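Local coordinates for protein extracellular invertase (Aspergillus kawachii, PDB 5XH8) that hydrolyses beta-fructofuranosides such as sucrose and, with high transfructosylation activity, probably builds fructooligosaccharides such as 1-kestose, at residues L184-N189 with L208-D213; P306-F311 with S396-S401; G337-F342 with I418-K423; I343-L348 with L371-L376; P382-N387 with V409-L414. All coordinates share one frame; numbering follows the deposited sequence.

Contact 1 (L184-N189 with L208-D213)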
# COMPACT_ATOMS: atom_id res chain seq x y z
N LEU A 184 15.03 20.48 14.49
CA LEU A 184 13.88 19.59 14.71
C LEU A 184 13.97 18.78 16.01
O LEU A 184 13.10 17.97 16.28
CB LEU A 184 13.75 18.63 13.53
CG LEU A 184 13.44 19.33 12.19
CD1 LEU A 184 13.73 18.41 11.02
CD2 LEU A 184 12.00 19.81 12.15
N HIS A 185 15.02 19.00 16.79
CA HIS A 185 15.32 18.19 17.98
C HIS A 185 15.31 16.69 17.67
O HIS A 185 14.83 15.88 18.46
CB HIS A 185 14.35 18.56 19.13
CG HIS A 185 14.34 20.03 19.43
ND1 HIS A 185 13.37 20.88 18.94
CD2 HIS A 185 15.21 20.81 20.11
CE1 HIS A 185 13.63 22.11 19.33
NE2 HIS A 185 14.74 22.10 20.04
N SER A 186 15.87 16.32 16.51
CA SER A 186 15.92 14.91 16.12
C SER A 186 17.04 14.29 16.89
O SER A 186 17.99 14.99 17.24
CB SER A 186 16.19 14.73 14.61
OG SER A 186 15.34 15.53 13.83
N LYS A 187 17.00 12.98 17.09
CA LYS A 187 18.19 12.30 17.58
C LYS A 187 19.36 12.53 16.62
O LYS A 187 19.16 12.66 15.38
CB LYS A 187 17.92 10.82 17.76
CG LYS A 187 16.95 10.56 18.90
CD LYS A 187 16.34 9.18 18.82
CE LYS A 187 15.32 9.00 19.93
NZ LYS A 187 15.05 7.55 20.11
N ASN A 188 20.57 12.59 17.18
CA ASN A 188 21.78 12.89 16.41
C ASN A 188 21.99 11.85 15.32
O ASN A 188 21.92 10.66 15.60
CB ASN A 188 23.04 12.89 17.29
CG ASN A 188 23.08 14.04 18.25
OD1 ASN A 188 23.39 13.87 19.43
ND2 ASN A 188 22.74 15.24 17.77
N ASN A 189 22.28 12.30 14.11
CA ASN A 189 22.53 11.40 12.97
C ASN A 189 21.30 10.60 12.56
O ASN A 189 21.41 9.49 12.04
CB ASN A 189 23.72 10.48 13.24
CG ASN A 189 24.94 11.27 13.68
OD1 ASN A 189 25.15 12.40 13.23
ND2 ASN A 189 25.72 10.70 14.56
N LEU A 208 9.40 16.07 2.99
CA LEU A 208 10.51 15.74 3.90
C LEU A 208 10.02 14.79 4.98
O LEU A 208 8.91 14.97 5.49
CB LEU A 208 11.09 17.02 4.53
CG LEU A 208 12.26 16.87 5.53
CD1 LEU A 208 13.51 16.31 4.85
CD2 LEU A 208 12.57 18.20 6.22
N TYR A 209 10.85 13.80 5.31
CA TYR A 209 10.57 12.82 6.36
C TYR A 209 11.78 12.56 7.22
O TYR A 209 12.91 12.74 6.78
CB TYR A 209 10.15 11.45 5.74
CG TYR A 209 8.88 11.47 4.94
CD1 TYR A 209 8.87 11.98 3.64
CD2 TYR A 209 7.70 10.98 5.46
CE1 TYR A 209 7.71 12.01 2.90
CE2 TYR A 209 6.53 11.00 4.72
CZ TYR A 209 6.55 11.51 3.43
OH TYR A 209 5.41 11.56 2.69
N ARG A 210 11.56 12.07 8.44
CA ARG A 210 12.67 11.54 9.24
C ARG A 210 12.32 10.17 9.74
O ARG A 210 11.15 9.87 9.93
CB ARG A 210 13.02 12.47 10.40
CG ARG A 210 12.00 12.59 11.51
CD ARG A 210 12.53 13.50 12.63
NE ARG A 210 11.46 13.80 13.56
CZ ARG A 210 11.52 14.68 14.56
NH1 ARG A 210 12.61 15.40 14.82
NH2 ARG A 210 10.45 14.83 15.34
N GLN A 211 13.33 9.33 9.94
CA GLN A 211 13.11 8.01 10.51
C GLN A 211 12.49 8.19 11.90
O GLN A 211 12.84 9.11 12.64
CB GLN A 211 14.40 7.18 10.58
CG GLN A 211 15.39 7.60 11.62
CD GLN A 211 16.59 6.68 11.73
OE1 GLN A 211 16.48 5.47 11.98
NE2 GLN A 211 17.74 7.25 11.59
N TYR A 212 11.53 7.34 12.20
CA TYR A 212 10.81 7.37 13.47
C TYR A 212 11.38 6.31 14.43
O TYR A 212 11.40 6.50 15.64
CB TYR A 212 9.34 7.10 13.19
CG TYR A 212 8.43 7.24 14.39
CD1 TYR A 212 8.11 8.51 14.90
CD2 TYR A 212 7.86 6.12 15.00
CE1 TYR A 212 7.27 8.66 15.99
CE2 TYR A 212 7.00 6.25 16.09
CZ TYR A 212 6.72 7.53 16.57
OH TYR A 212 5.89 7.69 17.64
N ASP A 213 11.82 5.20 13.85
CA ASP A 213 12.40 4.09 14.57
C ASP A 213 13.75 3.76 13.96
O ASP A 213 14.01 3.97 12.75
CB ASP A 213 11.52 2.86 14.47
CG ASP A 213 11.33 2.37 13.01
OD1 ASP A 213 10.81 3.14 12.18
OD2 ASP A 213 11.72 1.23 12.68

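Contact 2 (P306-F311 with S396-S401)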
# COMPACT_ATOMS: atom_id res chain seq x y z
N PRO A 306 15.47 29.19 -0.82
CA PRO A 306 16.50 29.41 -1.83
C PRO A 306 17.13 30.82 -1.81
O PRO A 306 16.39 31.81 -1.81
CB PRO A 306 15.76 29.21 -3.15
CG PRO A 306 14.62 28.32 -2.81
CD PRO A 306 14.21 28.71 -1.43
N ASN A 307 18.46 30.89 -1.86
CA ASN A 307 19.14 32.19 -2.02
C ASN A 307 19.94 32.36 -3.31
O ASN A 307 20.35 33.47 -3.63
CB ASN A 307 20.02 32.50 -0.80
CG ASN A 307 20.90 31.35 -0.41
OD1 ASN A 307 21.41 30.61 -1.26
ND2 ASN A 307 21.07 31.18 0.89
N MET A 308 20.17 31.26 -4.04
CA MET A 308 20.72 31.29 -5.39
C MET A 308 20.50 29.92 -6.05
O MET A 308 20.25 28.92 -5.38
CB MET A 308 22.22 31.66 -5.38
CG MET A 308 23.09 30.81 -4.46
SD MET A 308 24.85 31.23 -4.51
CE MET A 308 25.60 30.03 -3.43
N ALA A 309 20.59 29.89 -7.38
CA ALA A 309 20.34 28.67 -8.13
C ALA A 309 20.92 28.76 -9.53
O ALA A 309 21.11 29.87 -10.09
CB ALA A 309 18.85 28.40 -8.19
N GLY A 310 21.21 27.59 -10.09
CA GLY A 310 21.79 27.48 -11.42
C GLY A 310 21.55 26.10 -11.99
O GLY A 310 20.70 25.36 -11.48
N PHE A 311 22.31 25.77 -13.03
CA PHE A 311 22.24 24.45 -13.65
C PHE A 311 23.46 23.63 -13.23
O PHE A 311 24.59 24.12 -13.25
CB PHE A 311 22.21 24.56 -15.18
CG PHE A 311 20.88 24.93 -15.73
CD1 PHE A 311 20.46 26.26 -15.76
CD2 PHE A 311 20.03 23.95 -16.27
CE1 PHE A 311 19.23 26.60 -16.28
CE2 PHE A 311 18.79 24.30 -16.80
CZ PHE A 311 18.39 25.63 -16.82
N SER A 396 22.86 33.08 -10.05
CA SER A 396 23.55 31.86 -9.58
C SER A 396 24.70 32.10 -8.66
O SER A 396 25.57 31.24 -8.50
CB SER A 396 24.05 31.07 -10.79
OG SER A 396 23.00 30.96 -11.73
N TRP A 397 24.71 33.27 -8.01
CA TRP A 397 25.77 33.63 -7.08
C TRP A 397 25.24 34.63 -6.07
O TRP A 397 24.17 35.20 -6.26
CB TRP A 397 26.94 34.24 -7.85
CG TRP A 397 26.52 35.44 -8.66
CD1 TRP A 397 26.50 36.75 -8.23
CD2 TRP A 397 26.04 35.44 -10.02
NE1 TRP A 397 26.04 37.56 -9.24
CE2 TRP A 397 25.76 36.80 -10.35
CE3 TRP A 397 25.86 34.45 -11.00
CZ2 TRP A 397 25.27 37.18 -11.61
CZ3 TRP A 397 25.35 34.83 -12.25
CH2 TRP A 397 25.07 36.19 -12.54
N GLN A 398 25.99 34.83 -4.99
CA GLN A 398 25.69 35.90 -4.04
C GLN A 398 26.95 36.53 -3.44
O GLN A 398 28.01 35.87 -3.29
CB GLN A 398 24.78 35.40 -2.93
CG GLN A 398 25.40 34.33 -2.06
CD GLN A 398 24.39 33.61 -1.20
OE1 GLN A 398 23.26 34.07 -1.02
NE2 GLN A 398 24.79 32.47 -0.65
N VAL A 399 26.80 37.80 -3.06
CA VAL A 399 27.87 38.56 -2.44
C VAL A 399 28.00 38.08 -1.00
O VAL A 399 27.02 38.09 -0.29
CB VAL A 399 27.55 40.08 -2.46
CG1 VAL A 399 28.57 40.88 -1.64
CG2 VAL A 399 27.48 40.60 -3.91
N VAL A 400 29.18 37.64 -0.60
CA VAL A 400 29.43 37.24 0.81
C VAL A 400 30.40 38.16 1.59
O VAL A 400 30.58 37.97 2.80
CB VAL A 400 29.94 35.79 0.92
CG1 VAL A 400 28.92 34.83 0.31
CG2 VAL A 400 31.32 35.61 0.31
N SER A 401 31.06 39.09 0.90
CA SER A 401 31.80 40.19 1.55
C SER A 401 32.08 41.29 0.54
O SER A 401 31.90 41.10 -0.68
CB SER A 401 33.11 39.72 2.16
OG SER A 401 33.96 39.20 1.17

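Contact 3 (G337-F342 with I418-K423)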
# COMPACT_ATOMS: atom_id res chain seq x y z
N GLY A 337 44.08 11.22 -1.34
CA GLY A 337 44.13 12.17 -0.25
C GLY A 337 42.98 13.15 -0.21
O GLY A 337 43.14 14.21 0.38
N ALA A 338 41.82 12.82 -0.79
CA ALA A 338 40.70 13.77 -0.80
C ALA A 338 40.07 13.92 0.59
O ALA A 338 40.06 12.97 1.35
CB ALA A 338 39.63 13.31 -1.79
N PRO A 339 39.49 15.09 0.89
CA PRO A 339 38.63 15.17 2.06
C PRO A 339 37.25 14.55 1.72
O PRO A 339 37.08 13.99 0.61
CB PRO A 339 38.52 16.67 2.28
CG PRO A 339 38.54 17.23 0.91
CD PRO A 339 39.46 16.34 0.11
N ASP A 340 36.31 14.62 2.66
CA ASP A 340 34.92 14.20 2.38
C ASP A 340 34.42 14.96 1.15
O ASP A 340 34.66 16.16 1.00
CB ASP A 340 33.98 14.51 3.54
CG ASP A 340 34.29 13.74 4.81
OD1 ASP A 340 34.87 12.64 4.81
OD2 ASP A 340 33.86 14.27 5.85
N ARG A 341 33.74 14.25 0.25
CA ARG A 341 33.25 14.86 -1.00
C ARG A 341 31.79 14.54 -1.19
O ARG A 341 31.27 13.65 -0.53
CB ARG A 341 34.07 14.33 -2.17
CG ARG A 341 35.48 14.89 -2.22
CD ARG A 341 36.25 14.34 -3.37
NE ARG A 341 36.67 12.96 -3.17
CZ ARG A 341 37.30 12.23 -4.09
NH1 ARG A 341 37.55 12.72 -5.30
NH2 ARG A 341 37.67 10.99 -3.81
N PHE A 342 31.14 15.30 -2.06
CA PHE A 342 29.86 14.95 -2.62
C PHE A 342 30.04 14.78 -4.14
O PHE A 342 30.29 15.75 -4.86
CB PHE A 342 28.81 16.02 -2.34
CG PHE A 342 27.42 15.59 -2.73
CD1 PHE A 342 26.66 14.80 -1.88
CD2 PHE A 342 26.89 15.94 -3.96
CE1 PHE A 342 25.39 14.38 -2.24
CE2 PHE A 342 25.62 15.52 -4.34
CZ PHE A 342 24.88 14.73 -3.49
N ILE A 418 35.31 18.16 -12.47
CA ILE A 418 35.44 16.73 -12.70
C ILE A 418 36.09 16.14 -11.46
O ILE A 418 37.06 16.68 -10.97
CB ILE A 418 36.34 16.45 -13.93
CG1 ILE A 418 35.74 17.06 -15.20
CG2 ILE A 418 36.57 14.95 -14.10
CD1 ILE A 418 36.70 17.15 -16.36
N ALA A 419 35.59 15.03 -10.94
CA ALA A 419 36.22 14.43 -9.77
C ALA A 419 37.72 14.21 -10.01
O ALA A 419 38.15 13.80 -11.11
CB ALA A 419 35.55 13.12 -9.42
N ARG A 420 38.51 14.46 -8.97
CA ARG A 420 39.95 14.66 -9.15
C ARG A 420 40.65 13.49 -9.81
O ARG A 420 41.44 13.71 -10.75
CB ARG A 420 40.65 15.10 -7.86
CG ARG A 420 40.73 14.06 -6.75
CD ARG A 420 41.05 14.71 -5.40
NE ARG A 420 40.02 15.71 -5.08
CZ ARG A 420 40.07 16.56 -4.04
NH1 ARG A 420 41.07 16.51 -3.16
NH2 ARG A 420 39.09 17.43 -3.88
N GLU A 421 40.32 12.28 -9.38
CA GLU A 421 40.99 11.08 -9.87
C GLU A 421 40.61 10.76 -11.33
O GLU A 421 41.44 10.26 -12.11
CB GLU A 421 40.68 9.88 -9.00
CG GLU A 421 41.00 10.08 -7.53
CD GLU A 421 39.80 10.50 -6.68
OE1 GLU A 421 38.90 11.22 -7.18
OE2 GLU A 421 39.77 10.14 -5.48
N THR A 422 39.36 11.04 -11.68
CA THR A 422 38.90 10.92 -13.05
C THR A 422 39.57 11.95 -13.96
O THR A 422 39.96 11.61 -15.08
CB THR A 422 37.36 11.03 -13.13
OG1 THR A 422 36.81 9.86 -12.53
CG2 THR A 422 36.88 11.13 -14.57
N LYS A 423 39.68 13.20 -13.51
CA LYS A 423 40.36 14.21 -14.31
C LYS A 423 41.82 13.81 -14.61
O LYS A 423 42.28 13.93 -15.76
CB LYS A 423 40.29 15.59 -13.65
CG LYS A 423 40.91 16.67 -14.52
CD LYS A 423 40.76 18.05 -13.92
CE LYS A 423 41.22 19.11 -14.92
NZ LYS A 423 41.36 20.40 -14.19

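Contact 4 (I343-L348 with L371-L376)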
# COMPACT_ATOMS: atom_id res chain seq x y z
N ILE A 343 29.93 13.53 -4.59
CA ILE A 343 30.15 13.17 -5.99
C ILE A 343 28.78 13.02 -6.64
O ILE A 343 27.95 12.23 -6.15
CB ILE A 343 30.93 11.86 -6.09
CG1 ILE A 343 32.24 11.91 -5.26
CG2 ILE A 343 31.17 11.47 -7.56
CD1 ILE A 343 33.17 13.06 -5.60
N SER A 344 28.53 13.76 -7.72
CA SER A 344 27.29 13.70 -8.50
C SER A 344 27.53 13.19 -9.93
O SER A 344 28.45 13.66 -10.64
CB SER A 344 26.67 15.08 -8.59
OG SER A 344 25.37 15.00 -9.13
N TYR A 345 26.72 12.20 -10.33
CA TYR A 345 26.63 11.72 -11.70
C TYR A 345 25.34 12.23 -12.32
O TYR A 345 24.23 11.89 -11.88
CB TYR A 345 26.62 10.19 -11.77
CG TYR A 345 27.88 9.52 -11.32
CD1 TYR A 345 28.13 9.30 -9.96
CD2 TYR A 345 28.83 9.10 -12.24
CE1 TYR A 345 29.31 8.69 -9.54
CE2 TYR A 345 30.00 8.48 -11.84
CZ TYR A 345 30.24 8.28 -10.49
OH TYR A 345 31.40 7.68 -10.07
N VAL A 346 25.49 13.04 -13.35
CA VAL A 346 24.38 13.50 -14.17
C VAL A 346 24.09 12.47 -15.27
O VAL A 346 25.01 11.89 -15.82
CB VAL A 346 24.74 14.84 -14.82
CG1 VAL A 346 23.63 15.34 -15.76
CG2 VAL A 346 25.01 15.88 -13.74
N TRP A 347 22.81 12.27 -15.59
CA TRP A 347 22.41 11.39 -16.68
C TRP A 347 22.39 12.18 -17.98
O TRP A 347 21.88 13.30 -18.01
CB TRP A 347 20.99 10.86 -16.43
CG TRP A 347 20.36 9.96 -17.45
CD1 TRP A 347 20.94 8.92 -18.09
CD2 TRP A 347 19.00 10.01 -17.90
NE1 TRP A 347 20.03 8.31 -18.91
CE2 TRP A 347 18.83 8.96 -18.82
CE3 TRP A 347 17.91 10.84 -17.61
CZ2 TRP A 347 17.62 8.71 -19.45
CZ3 TRP A 347 16.70 10.59 -18.25
CH2 TRP A 347 16.56 9.54 -19.16
N LEU A 348 22.91 11.58 -19.05
CA LEU A 348 22.74 12.11 -20.41
C LEU A 348 21.90 11.12 -21.18
O LEU A 348 22.39 10.08 -21.65
CB LEU A 348 24.10 12.32 -21.08
CG LEU A 348 24.09 13.06 -22.44
CD1 LEU A 348 23.67 14.50 -22.23
CD2 LEU A 348 25.46 13.00 -23.15
N LEU A 371 27.30 11.13 -17.16
CA LEU A 371 28.43 12.04 -17.34
C LEU A 371 29.55 11.73 -16.33
O LEU A 371 29.40 10.86 -15.44
CB LEU A 371 27.95 13.48 -17.23
CG LEU A 371 26.86 13.84 -18.25
CD1 LEU A 371 26.50 15.32 -18.11
CD2 LEU A 371 27.31 13.54 -19.67
N LEU A 372 30.70 12.38 -16.50
CA LEU A 372 31.83 12.17 -15.62
C LEU A 372 31.41 12.49 -14.16
O LEU A 372 30.64 13.43 -13.93
CB LEU A 372 33.00 13.10 -15.99
CG LEU A 372 33.59 13.00 -17.41
CD1 LEU A 372 34.49 14.20 -17.63
CD2 LEU A 372 34.29 11.67 -17.59
N PRO A 373 31.92 11.73 -13.18
CA PRO A 373 31.61 12.08 -11.80
C PRO A 373 32.09 13.49 -11.52
O PRO A 373 33.21 13.85 -11.95
CB PRO A 373 32.42 11.07 -10.98
CG PRO A 373 33.48 10.56 -11.91
CD PRO A 373 32.85 10.60 -13.27
N ARG A 374 31.28 14.28 -10.82
CA ARG A 374 31.62 15.67 -10.51
C ARG A 374 31.68 15.89 -8.99
O ARG A 374 30.79 15.44 -8.24
CB ARG A 374 30.62 16.62 -11.13
CG ARG A 374 30.67 16.62 -12.64
CD ARG A 374 29.55 17.38 -13.32
NE ARG A 374 29.70 17.22 -14.77
CZ ARG A 374 28.85 17.66 -15.69
NH1 ARG A 374 27.75 18.31 -15.37
NH2 ARG A 374 29.13 17.44 -16.97
N GLU A 375 32.76 16.56 -8.56
CA GLU A 375 32.88 17.10 -7.20
C GLU A 375 32.08 18.38 -7.11
O GLU A 375 32.17 19.24 -7.99
CB GLU A 375 34.36 17.34 -6.82
CG GLU A 375 35.10 16.06 -6.53
CD GLU A 375 36.57 16.27 -6.25
OE1 GLU A 375 36.91 17.37 -5.82
OE2 GLU A 375 37.39 15.34 -6.43
N LEU A 376 31.23 18.47 -6.07
CA LEU A 376 30.52 19.70 -5.76
C LEU A 376 31.08 20.31 -4.47
O LEU A 376 31.39 19.58 -3.50
CB LEU A 376 29.02 19.44 -5.61
CG LEU A 376 28.31 18.80 -6.79
CD1 LEU A 376 26.80 18.81 -6.53
CD2 LEU A 376 28.61 19.47 -8.12
O HOH W 1 28.17 14.19 -13.35

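Contact 5 (P382-N387 with V409-L414)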
# COMPACT_ATOMS: atom_id res chain seq x y z
N PRO A 382 36.91 35.73 -5.75
CA PRO A 382 37.34 36.99 -5.12
C PRO A 382 37.63 38.12 -6.11
O PRO A 382 37.71 37.90 -7.32
CB PRO A 382 38.61 36.58 -4.35
CG PRO A 382 39.15 35.42 -5.11
CD PRO A 382 38.00 34.74 -5.81
N ASN A 383 37.75 39.34 -5.58
CA ASN A 383 38.25 40.50 -6.33
C ASN A 383 37.38 40.86 -7.53
O ASN A 383 37.88 41.34 -8.55
CB ASN A 383 39.71 40.28 -6.77
CG ASN A 383 40.63 39.92 -5.61
OD1 ASN A 383 40.43 40.32 -4.47
ND2 ASN A 383 41.66 39.16 -5.92
N VAL A 384 36.08 40.65 -7.40
CA VAL A 384 35.12 41.00 -8.43
C VAL A 384 34.73 42.45 -8.21
O VAL A 384 34.53 42.87 -7.07
CB VAL A 384 33.86 40.10 -8.34
CG1 VAL A 384 32.70 40.61 -9.20
CG2 VAL A 384 34.23 38.66 -8.70
N VAL A 385 34.58 43.19 -9.31
CA VAL A 385 34.24 44.60 -9.27
C VAL A 385 32.78 44.72 -8.86
O VAL A 385 31.91 44.08 -9.45
CB VAL A 385 34.48 45.30 -10.62
CG1 VAL A 385 33.92 46.73 -10.62
CG2 VAL A 385 35.95 45.28 -10.97
N ASP A 386 32.54 45.58 -7.86
CA ASP A 386 31.24 45.76 -7.28
C ASP A 386 30.39 46.66 -8.18
O ASP A 386 30.19 47.83 -7.89
CB ASP A 386 31.39 46.35 -5.87
CG ASP A 386 30.09 46.33 -5.07
OD1 ASP A 386 29.00 46.30 -5.66
OD2 ASP A 386 30.18 46.34 -3.83
N ASN A 387 29.88 46.08 -9.26
CA ASN A 387 29.02 46.79 -10.21
C ASN A 387 27.70 46.03 -10.35
O ASN A 387 27.43 45.11 -9.58
CB ASN A 387 29.74 47.00 -11.56
CG ASN A 387 30.23 45.69 -12.18
OD1 ASN A 387 29.74 44.61 -11.87
ND2 ASN A 387 31.21 45.80 -13.07
N VAL A 409 33.93 42.94 -4.44
CA VAL A 409 33.15 41.98 -3.64
C VAL A 409 33.74 40.56 -3.77
O VAL A 409 34.38 40.24 -4.78
CB VAL A 409 31.65 41.93 -4.04
CG1 VAL A 409 30.94 43.20 -3.63
CG2 VAL A 409 31.47 41.69 -5.54
N GLU A 410 33.54 39.73 -2.75
CA GLU A 410 33.73 38.28 -2.88
C GLU A 410 32.37 37.64 -3.21
O GLU A 410 31.37 37.86 -2.51
CB GLU A 410 34.27 37.68 -1.59
CG GLU A 410 34.73 36.24 -1.78
CD GLU A 410 35.36 35.66 -0.55
OE1 GLU A 410 34.90 35.98 0.57
OE2 GLU A 410 36.32 34.88 -0.69
N LEU A 411 32.35 36.86 -4.29
CA LEU A 411 31.14 36.13 -4.68
C LEU A 411 31.23 34.69 -4.24
O LEU A 411 32.33 34.13 -4.07
CB LEU A 411 30.92 36.20 -6.18
CG LEU A 411 30.65 37.57 -6.81
CD1 LEU A 411 30.33 37.38 -8.28
CD2 LEU A 411 29.52 38.31 -6.09
N GLN A 412 30.05 34.09 -4.05
CA GLN A 412 29.91 32.68 -3.69
C GLN A 412 28.97 32.01 -4.69
O GLN A 412 27.96 32.59 -5.09
CB GLN A 412 29.34 32.58 -2.28
CG GLN A 412 29.41 31.20 -1.66
CD GLN A 412 28.47 31.06 -0.47
OE1 GLN A 412 27.26 31.20 -0.60
NE2 GLN A 412 29.03 30.77 0.68
N THR A 413 29.30 30.78 -5.07
CA THR A 413 28.48 29.98 -5.98
C THR A 413 28.80 28.50 -5.80
O THR A 413 29.67 28.11 -5.00
CB THR A 413 28.71 30.41 -7.44
OG1 THR A 413 27.70 29.86 -8.28
CG2 THR A 413 30.05 29.96 -7.95
N LEU A 414 28.09 27.66 -6.55
CA LEU A 414 28.37 26.22 -6.51
C LEU A 414 29.55 25.90 -7.45
O LEU A 414 29.51 26.21 -8.65
CB LEU A 414 27.15 25.39 -6.90
CG LEU A 414 27.37 23.87 -6.85
CD1 LEU A 414 27.50 23.40 -5.41
CD2 LEU A 414 26.27 23.11 -7.58

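Contact 1 (L184-N189 with L208-D213)
The Schellman motif that ends helix 178-184 presents the carbonyl of L184 to R210, and the contact that follows rests on a single guanidinium nitrogen. NH1 of R210 donates twice, to L184 O at 3.0 Å and to S186 OG at 2.9 Å, so the two acceptors hold the last branch of the arginine from the helix end and from two residues further on. The hydroxyl oxygen lies at the edge of the guanidinium, in its plane. The carbonyl is met differently: NH1 stands above its plane, by 49°, rather than within it. The R210 side chain gets there as a straight arm, extended from CG to NE, and its NH1 also rests 3.7 Å from L184 CB. R210 belongs to strand 203-211, the third strand of a four-stranded antiparallel sheet, one blade of the beta-propeller that family 32 enzymes carry at their N-terminal end. The helix and loop link the first two strands of that blade, 166-176 and 191-199, and the arginine thus ties the linker to the blade's third strand at the protein surface. S186 OG is also hydrogen-bonded to Y192 OH of strand 191-199, which fixes the serine from the blade side. NE of R210 forms a salt bridge with E220 on strand 219-227, so the guanidinium is gripped by that strand as well as by the loop.

Contact 2 (P306-F311 with S396-S401)
CG of M308 sits between its backbone N and carbonyl carbon (chi1 53°), and beyond it the chain runs extended, carrying the sulfur and methyl over the backbone of W397 and up to Q398. CG of Q398 takes the same kind of position on its own residue (chi1 64°), and the two side chains cross at about a right angle. M308 SD lies 3.6 Å from W397 CA, and M308 CE is 3.8 Å from Q398 NE2; SD also approaches CG of the glutamine at 4.0 Å. Q398 OE1 packs 3.6 Å from CB of N307, the residue before M308. The two segments come from different sheets. Segment 306-311 holds the end of strand 302-311, in a propeller sheet, after the chain has turned a corner at N307, whereas 398-403 belongs to the large mixed sheet that includes strands 366-385 and 408-418. Their touching parts run in roughly opposed directions, 147° apart, yet they do not pair as strands. A polar link comes instead from S396, whose OG donates to A309 O at 2.7 Å and packs 3.7 Å from G310 CA. The same carbonyl receives a CA-H...O contact from S396 CA at 3.2 Å, so A309 O is met by both backbone and side chain of one serine. Q398 is joined to Q412 of strand 408-418 by backbone hydrogen bonding, and its amide lies beside that of Q412. The CB of W397 points away from 306-311, and its NE1 donates to A390 O.

Contact 3 (G337-F342 with I418-K423)
R341 and E421 meet tip to tip in a salt bridge, the arginine gripping the carboxylate end-on with two nitrogens, one to each oxygen. R341 NH1 donates to E421 OE1 at 2.8 Å in an almost straight bond (178°), with OE1 lying in the guanidinium plane. R341 NH2 reaches E421 OE2, also at 2.8 Å, on the syn lone pair, but in a more bent bond. The two flat groups lie 36° from coplanar. R420 turns its side chain to the loop that leads into strand 341-348: A338 CB lies over one face of its guanidinium, 3.6 Å above the plane and toward the rim, and likewise over a face of the R341 guanidinium, while R420 NH1 is 3.6 Å from P339 CD. E421 and R420 stand in the first turn of helix 420-426, which follows A419 at its N-cap. This helix lies where the chain passes from the propeller into the C-terminal region, so the contact joins that passage to the start of strand 341-348. The two arginines come close, R341 NH1 to R420 NE 3.9 Å. Their like charges are probably offset by E421 together with E375, which forms salt bridges with both of them. Being bent at chi2 (96°), the E421 chain brings CD round toward R341. OE2 is held further by S336 OG, and R341 NH2 by S333 OG, both from helix 331-336.

Contact 4 (I343-L348 with L371-L376)
I343 and S344 pair closely with R374 and E375, whereas further along the chain a water molecule stands between the backbones. In the tight part S344 N donates to R374 O and R374 N to S344 O, both at 2.9 Å. I343 and E375 form the neighbouring non-hydrogen-bonded pair, their side chains lying side by side with I343 CD1 3.7 Å from E375 CG. P373 carries the next contact: its CB touches Y345 CZ at 3.6 Å, while its CA lies over one face of the tyrosine ring, toward the rim. These are neighbouring antiparallel strands, 341-348 and 366-385, in a mixed sheet of the propeller domain, near the centre of the chain. On the side of P373 the strands splay, and a water sits between V346 N and L372 O, where the next direct bond would fall. It donates to S344 O and, at 2.6 Å, to L372 O, and accepts from V346 N. The backbones bond directly again where L371 N donates to V346 O at 2.8 Å, nearly along the C=O axis, and L371 CD1 also packs 3.7 Å from V346 CG1. The extended R374 side chain passes V346 CG2 and forms salt bridges with E552 and D313.

Contact 5 (P382-N387 with V409-L414)
This is a short antiparallel strand pairing, at the peripheral end of the large mixed sheet, where strand 366-385 has just turned a corner at N383 and meets the beginning of strand 408-418. V384 and V409 form the hydrogen-bonded pair: V384 N donates to V409 O at 3.1 Å, and V409 N returns the bond to V384 O at 2.7 Å. Their side chains share one face of the sheet, and V384 CB lies 4.0 Å from V409 CG2. L411 adds its CD1, 4.1 Å from V384 CG1, the two side chains crossing at about a right angle. Beyond the pair the chain bends through an inverse gamma turn centred on D386, closed by N387 N to V385 O at 2.9 Å. CG of D386 is anti to its backbone N (chi1 -169°), which sets the carboxylate across the valine, OD2 3.2 Å from V409 CG1. That same oxygen forms a salt bridge with R391. Helix 388-391, whose start N387 caps through A390 N, covers both valines with A390. Strand 398-403 flanks 408-418, while the backbones of N383 and V385 bond to L530 and D528 of strand 528-531.

Contact 4 is the buried centre of the set, contact 1 lies at the surface on a separate propeller blade, and contacts 2, 3 and 5 are partly buried. Contacts 3 and 4 share strand 341-348, and contacts 4 and 5 share strand 366-385, which runs from the core to the periphery. Contacts 2 and 5 meet through neighbouring strands 398-403 and 408-418, where S396 O and T413 OG1 form a probable hydrogen bond. Chemistry follows place: backbone pairing and apolar packing dominate contacts 4 and 5, an arginine grips carbonyl and hydroxyl in contact 1, and paired charges hold contact 3. Contact 2 joins different sheets through methionine and glutamine packing and one serine hydrogen bond.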